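Putative TRAP PERIPLASMIC SOLUTE BINDING PROTEIN (Haemophilus influenzae, PDB 4PBQ) binds L-gulonate in its ligand pocket and probably hands a sugar acid of this kind to a TRAP transporter for uptake. Local coordinates at residues 74-79 / 134-139. Residues are numbered along the deposited sequence; the frame is centred on the assembly and turned at random.
Sequences QIVNGL and YGIKLL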
ATOM      1  N   GLN A  74      10.753   1.928   9.191  1.00  8.68           N
ATOM      2  CA  GLN A  74      10.989   1.791  10.628  1.00  9.00           C
ATOM      3  C   GLN A  74       9.907   0.923  11.295  1.00  7.20           C
ATOM      4  O   GLN A  74      10.199   0.144  12.204  1.00  8.42           O
ATOM      5  CB  GLN A  74      11.072   3.181  11.279  1.00  7.74           C
ATOM      6  CG  GLN A  74      11.431   3.109  12.774  1.00 16.51           C
ATOM      7  CD  GLN A  74      11.959   4.436  13.343  1.00 26.07           C
ATOM      8  OE1 GLN A  74      13.083   4.853  13.057  1.00 18.12           O
ATOM      9  NE2 GLN A  74      11.154   5.079  14.169  1.00 28.80           N
ATOM     10  N   ILE A  75       8.676   1.037  10.813  1.00  5.75           N
ATOM     11  CA  ILE A  75       7.577   0.174  11.271  1.00  7.17           C
ATOM     12  C   ILE A  75       7.872  -1.286  10.918  1.00  8.41           C
ATOM     13  O   ILE A  75       7.766  -2.166  11.759  1.00  7.12           O
ATOM     14  CB  ILE A  75       6.211   0.601  10.697  1.00  6.24           C
ATOM     15  CG1 ILE A  75       5.929   2.078  11.010  1.00  7.56           C
ATOM     16  CG2 ILE A  75       5.120  -0.317  11.220  1.00  7.48           C
ATOM     17  CD1 ILE A  75       6.043   2.438  12.473  1.00  7.35           C
ATOM     18  N   VAL A  76       8.265  -1.552   9.673  1.00  6.82           N
ATOM     19  CA  VAL A  76       8.644  -2.914   9.310  1.00  8.56           C
ATOM     20  C   VAL A  76       9.708  -3.465  10.265  1.00  9.46           C
ATOM     21  O   VAL A  76       9.562  -4.584  10.791  1.00  8.80           O
ATOM     22  CB  VAL A  76       9.157  -3.013   7.847  1.00  8.33           C
ATOM     23  CG1 VAL A  76       9.611  -4.466   7.534  1.00 10.86           C
ATOM     24  CG2 VAL A  76       8.097  -2.632   6.875  1.00  7.79           C
ATOM     25  N   ASN A  77      10.784  -2.714  10.486  1.00  9.76           N
ATOM     26  CA  ASN A  77      11.864  -3.198  11.357  1.00  7.43           C
ATOM     27  C   ASN A  77      11.419  -3.395  12.803  1.00  7.58           C
ATOM     28  O   ASN A  77      11.856  -4.340  13.475  1.00  8.97           O
ATOM     29  CB  ASN A  77      13.048  -2.268  11.246  1.00 11.19           C
ATOM     30  CG  ASN A  77      13.750  -2.447   9.910  1.00 18.29           C
ATOM     31  OD1 ASN A  77      13.782  -3.559   9.382  1.00 22.54           O
ATOM     32  ND2 ASN A  77      14.273  -1.376   9.356  1.00 22.96           N
ATOM     33  N   GLY A  78      10.553  -2.506  13.264  1.00  9.28           N
ATOM     34  CA  GLY A  78      10.014  -2.623  14.615  1.00 11.97           C
ATOM     35  C   GLY A  78       9.134  -3.852  14.781  1.00  8.60           C
ATOM     36  O   GLY A  78       9.153  -4.494  15.833  1.00 10.20           O
ATOM     37  N   LEU A  79       8.361  -4.197  13.753  1.00  6.67           N
ATOM     38  CA  LEU A  79       7.572  -5.435  13.775  1.00  6.37           C
ATOM     39  C   LEU A  79       8.513  -6.635  13.876  1.00 10.80           C
ATOM     40  O   LEU A  79       8.295  -7.561  14.650  1.00 10.84           O
ATOM     41  CB  LEU A  79       6.702  -5.549  12.516  1.00  6.62           C
ATOM     42  CG  LEU A  79       5.518  -4.589  12.446  1.00  8.12           C
ATOM     43  CD1 LEU A  79       5.009  -4.471  11.008  1.00  8.76           C
ATOM     44  CD2 LEU A  79       4.394  -5.075  13.368  1.00  7.48           C
ATOM     45  N   TYR A 134      10.351 -14.105   8.815  1.00 12.19           N
ATOM     46  CA  TYR A 134      11.040 -12.831   9.038  1.00 14.34           C
ATOM     47  C   TYR A 134      10.495 -12.088  10.251  1.00 13.10           C
ATOM     48  O   TYR A 134      10.740 -10.883  10.418  1.00 12.13           O
ATOM     49  CB  TYR A 134      10.931 -11.961   7.784  1.00 16.87           C
ATOM     50  CG  TYR A 134      11.443 -12.702   6.578  1.00 15.34           C
ATOM     51  CD1 TYR A 134      12.804 -12.840   6.363  1.00 18.63           C
ATOM     52  CD2 TYR A 134      10.575 -13.307   5.689  1.00 13.12           C
ATOM     53  CE1 TYR A 134      13.284 -13.552   5.273  1.00 21.03           C
ATOM     54  CE2 TYR A 134      11.041 -14.008   4.608  1.00 15.81           C
ATOM     55  CZ  TYR A 134      12.404 -14.127   4.401  1.00 15.72           C
ATOM     56  OH  TYR A 134      12.893 -14.840   3.308  1.00 17.64           O
ATOM     57  N   GLY A 135       9.714 -12.781  11.074  1.00 11.91           N
ATOM     58  CA  GLY A 135       9.306 -12.236  12.359  1.00 13.56           C
ATOM     59  C   GLY A 135       7.955 -11.532  12.364  1.00  8.26           C
ATOM     60  O   GLY A 135       7.620 -10.831  13.324  1.00 11.11           O
ATOM     61  N   ILE A 136       7.166 -11.729  11.327  1.00  7.96           N
ATOM     62  CA  ILE A 136       5.913 -10.981  11.233  1.00 10.29           C
ATOM     63  C   ILE A 136       4.746 -11.923  11.005  1.00 10.39           C
ATOM     64  O   ILE A 136       4.801 -12.794  10.129  1.00 10.64           O
ATOM     65  CB  ILE A 136       5.981  -9.913  10.116  1.00  9.52           C
ATOM     66  CG1 ILE A 136       7.008  -8.837  10.447  1.00 11.78           C
ATOM     67  CG2 ILE A 136       4.624  -9.252   9.904  1.00 12.35           C
ATOM     68  CD1 ILE A 136       7.256  -7.814   9.317  1.00 11.17           C
ATOM     69  N   LYS A 137       3.680 -11.725  11.785  1.00  9.63           N
ATOM     70  CA  LYS A 137       2.418 -12.409  11.552  1.00  8.30           C
ATOM     71  C   LYS A 137       1.447 -11.489  10.811  1.00  7.28           C
ATOM     72  O   LYS A 137       1.095 -10.400  11.282  1.00  7.68           O
ATOM     73  CB  LYS A 137       1.810 -12.852  12.880  1.00  8.88           C
ATOM     74  CG  LYS A 137       0.384 -13.349  12.784  1.00  9.57           C
ATOM     75  CD  LYS A 137       0.288 -14.711  12.094  1.00 12.16           C
ATOM     76  CE  LYS A 137      -1.188 -15.136  12.052  1.00 16.42           C
ATOM     77  NZ  LYS A 137      -1.321 -16.525  11.544  1.00 20.96           N
ATOM     78  N   LEU A 138       0.998 -11.926   9.636  1.00  7.42           N
ATOM     79  CA  LEU A 138       0.020 -11.155   8.873  1.00  8.47           C
ATOM     80  C   LEU A 138      -1.386 -11.466   9.333  1.00  8.52           C
ATOM     81  O   LEU A 138      -1.758 -12.632   9.403  1.00 11.27           O
ATOM     82  CB  LEU A 138       0.119 -11.474   7.385  1.00  8.78           C
ATOM     83  CG  LEU A 138      -0.804 -10.614   6.504  1.00  7.87           C
ATOM     84  CD1 LEU A 138      -0.491  -9.158   6.518  1.00  6.43           C
ATOM     85  CD2 LEU A 138      -0.786 -11.135   5.084  1.00  9.19           C
ATOM     86  N   LEU A 139      -2.154 -10.430   9.672  1.00  6.99           N
ATOM     87  CA  LEU A 139      -3.540 -10.600  10.116  1.00  7.83           C
ATOM     88  C   LEU A 139      -4.579 -10.246   9.057  1.00  9.26           C
ATOM     89  O   LEU A 139      -5.671 -10.817   9.069  1.00 10.24           O
ATOM     90  CB  LEU A 139      -3.809  -9.762  11.371  1.00  8.17           C
ATOM     91  CG  LEU A 139      -3.015 -10.177  12.613  1.00 17.65           C
ATOM     92  CD1 LEU A 139      -3.303  -9.216  13.769  1.00 17.30           C
ATOM     93  CD2 LEU A 139      -3.347 -11.618  12.971  1.00 17.97           C
TER
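I136 reaches from the start of its strand to helix 72-81 and lays the CG1-CD1 arm of its side chain against L79. The tight spot is here: L79 CB sits 3.9 Å from I136 CG1 and 4.0 Å from I136 CD1, so the last two carbons of the arm both rest on the root of the leucine. With CG1 anti to its own carbonyl carbon (chi1 -66°) and the chain then extended (chi2 174°), that arm carries on to V76, one helical turn back. There the fit slackens: I136 CD1 lies 4.2 Å from V76 O and 4.5 Å from V76 CG1. On the more open side, toward the partly exposed G135, only backbone approaches, with L79 O 3.6 Å from G135 O and no hydrogen bond between the segments. L79 O instead bonds to the hydroxyl of S239, while R80 NE bonds to Y134 O. Both L79 and I136 also touch Q237 on strand 231-239, and V76 leans on T89 of strand 86-89. A helix is thus packed through small apolar contacts onto the first residues of strand 136-151, in a mixed sheet where it runs antiparallel to 231-239, as in the alpha/beta fold of TRAP-type solute-binding proteins.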